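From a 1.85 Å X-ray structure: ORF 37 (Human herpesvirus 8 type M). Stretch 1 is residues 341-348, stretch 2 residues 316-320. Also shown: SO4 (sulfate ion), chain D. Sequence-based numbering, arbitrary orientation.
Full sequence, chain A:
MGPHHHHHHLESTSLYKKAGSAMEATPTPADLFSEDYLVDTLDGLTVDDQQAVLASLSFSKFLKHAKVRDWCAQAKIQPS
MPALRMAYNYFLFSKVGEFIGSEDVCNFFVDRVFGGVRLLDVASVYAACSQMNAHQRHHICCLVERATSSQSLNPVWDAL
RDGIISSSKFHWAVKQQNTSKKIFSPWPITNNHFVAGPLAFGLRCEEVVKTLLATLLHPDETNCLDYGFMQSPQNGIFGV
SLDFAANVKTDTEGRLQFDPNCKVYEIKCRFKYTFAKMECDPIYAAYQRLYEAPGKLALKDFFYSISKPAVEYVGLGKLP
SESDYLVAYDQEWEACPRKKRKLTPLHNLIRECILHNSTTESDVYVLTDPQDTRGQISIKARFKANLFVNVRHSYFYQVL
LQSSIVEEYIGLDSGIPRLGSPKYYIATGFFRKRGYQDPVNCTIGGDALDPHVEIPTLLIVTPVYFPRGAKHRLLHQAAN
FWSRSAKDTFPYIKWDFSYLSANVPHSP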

# COMPACT_ATOMS: atom_id res chain seq x y z
N ARG A 341 -11.13 9.69 27.12
CA ARG A 341 -11.26 10.91 26.30
C ARG A 341 -12.57 10.95 25.51
O ARG A 341 -12.93 9.98 24.85
CB ARG A 341 -10.07 11.05 25.34
CG ARG A 341 -8.83 11.72 25.95
CD ARG A 341 -7.69 11.85 24.93
NE ARG A 341 -7.78 13.06 24.10
CZ ARG A 341 -7.05 13.29 23.00
NH1 ARG A 341 -7.21 14.43 22.32
NH2 ARG A 341 -6.18 12.39 22.58
N LYS A 342 -13.27 12.08 25.58
CA LYS A 342 -14.48 12.31 24.78
C LYS A 342 -14.11 12.93 23.44
O LYS A 342 -13.06 13.55 23.31
CB LYS A 342 -15.46 13.23 25.52
CG LYS A 342 -16.14 12.57 26.71
CD LYS A 342 -16.86 13.57 27.61
CE LYS A 342 -17.27 12.91 28.93
NZ LYS A 342 -17.69 13.91 29.94
N LEU A 343 -14.97 12.72 22.44
CA LEU A 343 -14.92 13.52 21.20
C LEU A 343 -15.33 14.96 21.52
O LEU A 343 -16.31 15.19 22.25
CB LEU A 343 -15.89 12.95 20.16
CG LEU A 343 -15.67 11.53 19.63
CD1 LEU A 343 -16.95 10.98 19.01
CD2 LEU A 343 -14.54 11.51 18.63
N THR A 344 -14.56 15.92 21.00
CA THR A 344 -14.87 17.34 21.21
C THR A 344 -15.51 17.86 19.92
O THR A 344 -15.61 17.12 18.94
CB THR A 344 -13.60 18.15 21.57
OG1 THR A 344 -12.77 18.29 20.40
CG2 THR A 344 -12.79 17.47 22.69
N PRO A 345 -16.00 19.11 19.91
CA PRO A 345 -16.47 19.69 18.65
C PRO A 345 -15.41 19.70 17.54
O PRO A 345 -15.77 19.75 16.37
CB PRO A 345 -16.81 21.13 19.02
CG PRO A 345 -17.16 21.07 20.46
CD PRO A 345 -16.26 20.01 21.05
N LEU A 346 -14.13 19.65 17.90
CA LEU A 346 -13.06 19.65 16.89
C LEU A 346 -12.73 18.29 16.30
O LEU A 346 -11.94 18.17 15.36
CB LEU A 346 -11.80 20.30 17.46
CG LEU A 346 -11.99 21.80 17.59
CD1 LEU A 346 -11.17 22.27 18.74
CD2 LEU A 346 -11.66 22.51 16.30
N HIS A 347 -13.33 17.25 16.85
CA HIS A 347 -13.19 15.93 16.28
C HIS A 347 -14.31 15.63 15.28
O HIS A 347 -14.74 14.47 15.19
CB HIS A 347 -13.19 14.87 17.39
CG HIS A 347 -11.98 14.91 18.28
ND1 HIS A 347 -12.04 15.29 19.60
CD2 HIS A 347 -10.68 14.61 18.04
CE1 HIS A 347 -10.84 15.21 20.15
NE2 HIS A 347 -9.99 14.79 19.22
N ASN A 348 -14.77 16.64 14.54
CA ASN A 348 -15.89 16.46 13.59
C ASN A 348 -15.58 15.50 12.42
O ASN A 348 -16.45 14.71 12.02
CB ASN A 348 -16.53 17.80 13.14
CG ASN A 348 -15.55 18.76 12.42
OD1 ASN A 348 -14.33 18.67 12.60
ND2 ASN A 348 -16.10 19.70 11.62
S SO4 D . -4.09 13.89 20.12
O1 SO4 D . -3.87 13.07 21.31
O2 SO4 D . -4.30 13.01 18.97
O3 SO4 D . -5.28 14.74 20.31
O4 SO4 D . -2.94 14.75 19.89
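Stretch 2 316-320: LGKLP

The contact between residues 316-320 and 341-348 is a single, isolated beta bridge between two irregular segments, fastened by two backbone hydrogen bonds and filled in by one leucine side chain. It illustrates a general principle: two chains need not belong to a sheet to borrow its pairing geometry, because a short run of extended residues on each side is enough to align donors with acceptors.

At the centre of the bridge, Lys-342 faces Lys-318, with CA of Lys-342 4.3 Å from CA of Lys-318. Both are extended, with phi/psi of -89/155° and -104/153° respectively. CA of Leu-343 lies 5.2 Å from CA of Leu-319, and the segments run antiparallel, though steeply crossed. The hydrogen bonds show the antiparallel pattern, bracketing the Lys-342 and Lys-318 pair. The amide N of Leu-319 donates to O of Arg-341 at 2.9 Å, and the amide N of Leu-343 donates to O of Gly-317 at 3.1 Å; both are nearly linear, at 170° and 163°. Lys-318 is thus flanked by the two residues of its own segment that bond across, as is Lys-342 in the other. The same carbonyl of Gly-317 also receives a CA-H...O contact from Lys-342, its O lying 3.6 Å from CA of Lys-342. Gly-317 itself has a positive phi of 59°, a conformation that favours glycine, and the chain becomes extended immediately after it.

Side chains complete what the backbone begins. Leu-319, buried and directed toward the other segment, contributes the largest covered area, 120 Å² of a total of 403 Å² summed over both sides. Its CD1 packs 3.7 Å from CD2 of Leu-343 and lies over one face of the His-347 ring, with CD1 of Leu-319 3.9 Å from CD2 of His-347, in a CH-pi contact. That ring is steadied within its own segment, where the amide N of Thr-344 donates to ND1 of His-347 at 3.0 Å. The other methyl of Leu-319, CD2, covers one face of the Arg-341 guanidinium, 3.5 Å from CZ of Arg-341. The flat face of the cation thereby meets an apolar group while its polar edge remains available: NH1 and NH2 of Arg-341 donate to sulfate O3 and O1 at 2.8 and 2.7 Å.

Lys-318 points its CA-to-CB bond away, yet its side chain curls back until NZ of Lys-318 is 3.4 Å from CG of Lys-342, a contact between an ammonium group and a neighbouring aliphatic chain.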

# COMPACT_ATOMS: atom_id res chain seq x y z
N LEU A 316 -20.35 5.44 23.49
CA LEU A 316 -20.96 6.55 22.75
C LEU A 316 -20.24 7.87 23.05
O LEU A 316 -19.88 8.14 24.20
CB LEU A 316 -22.45 6.64 23.06
CG LEU A 316 -23.34 7.55 22.20
CD1 LEU A 316 -23.47 7.03 20.78
CD2 LEU A 316 -24.71 7.70 22.85
N GLY A 317 -19.98 8.65 22.00
CA GLY A 317 -19.27 9.92 22.11
C GLY A 317 -17.87 9.88 22.69
O GLY A 317 -17.35 10.90 23.14
N LYS A 318 -17.25 8.69 22.71
CA LYS A 318 -15.90 8.56 23.22
C LYS A 318 -14.90 8.43 22.07
O LYS A 318 -15.25 7.96 20.98
CB LYS A 318 -15.77 7.38 24.21
CG LYS A 318 -16.71 7.43 25.43
CD LYS A 318 -16.37 8.56 26.42
CE LYS A 318 -17.59 8.94 27.29
NZ LYS A 318 -18.42 10.06 26.71
N LEU A 319 -13.67 8.84 22.32
CA LEU A 319 -12.60 8.88 21.33
C LEU A 319 -11.86 7.54 21.35
O LEU A 319 -11.33 7.16 22.39
CB LEU A 319 -11.65 10.03 21.68
CG LEU A 319 -10.48 10.47 20.79
CD1 LEU A 319 -10.96 10.99 19.43
CD2 LEU A 319 -9.74 11.56 21.52
N PRO A 320 -11.81 6.83 20.19
CA PRO A 320 -11.03 5.57 20.19
C PRO A 320 -9.54 5.84 20.39
O PRO A 320 -9.05 6.90 20.02
CB PRO A 320 -11.30 4.99 18.79
CG PRO A 320 -12.47 5.77 18.23
CD PRO A 320 -12.39 7.12 18.87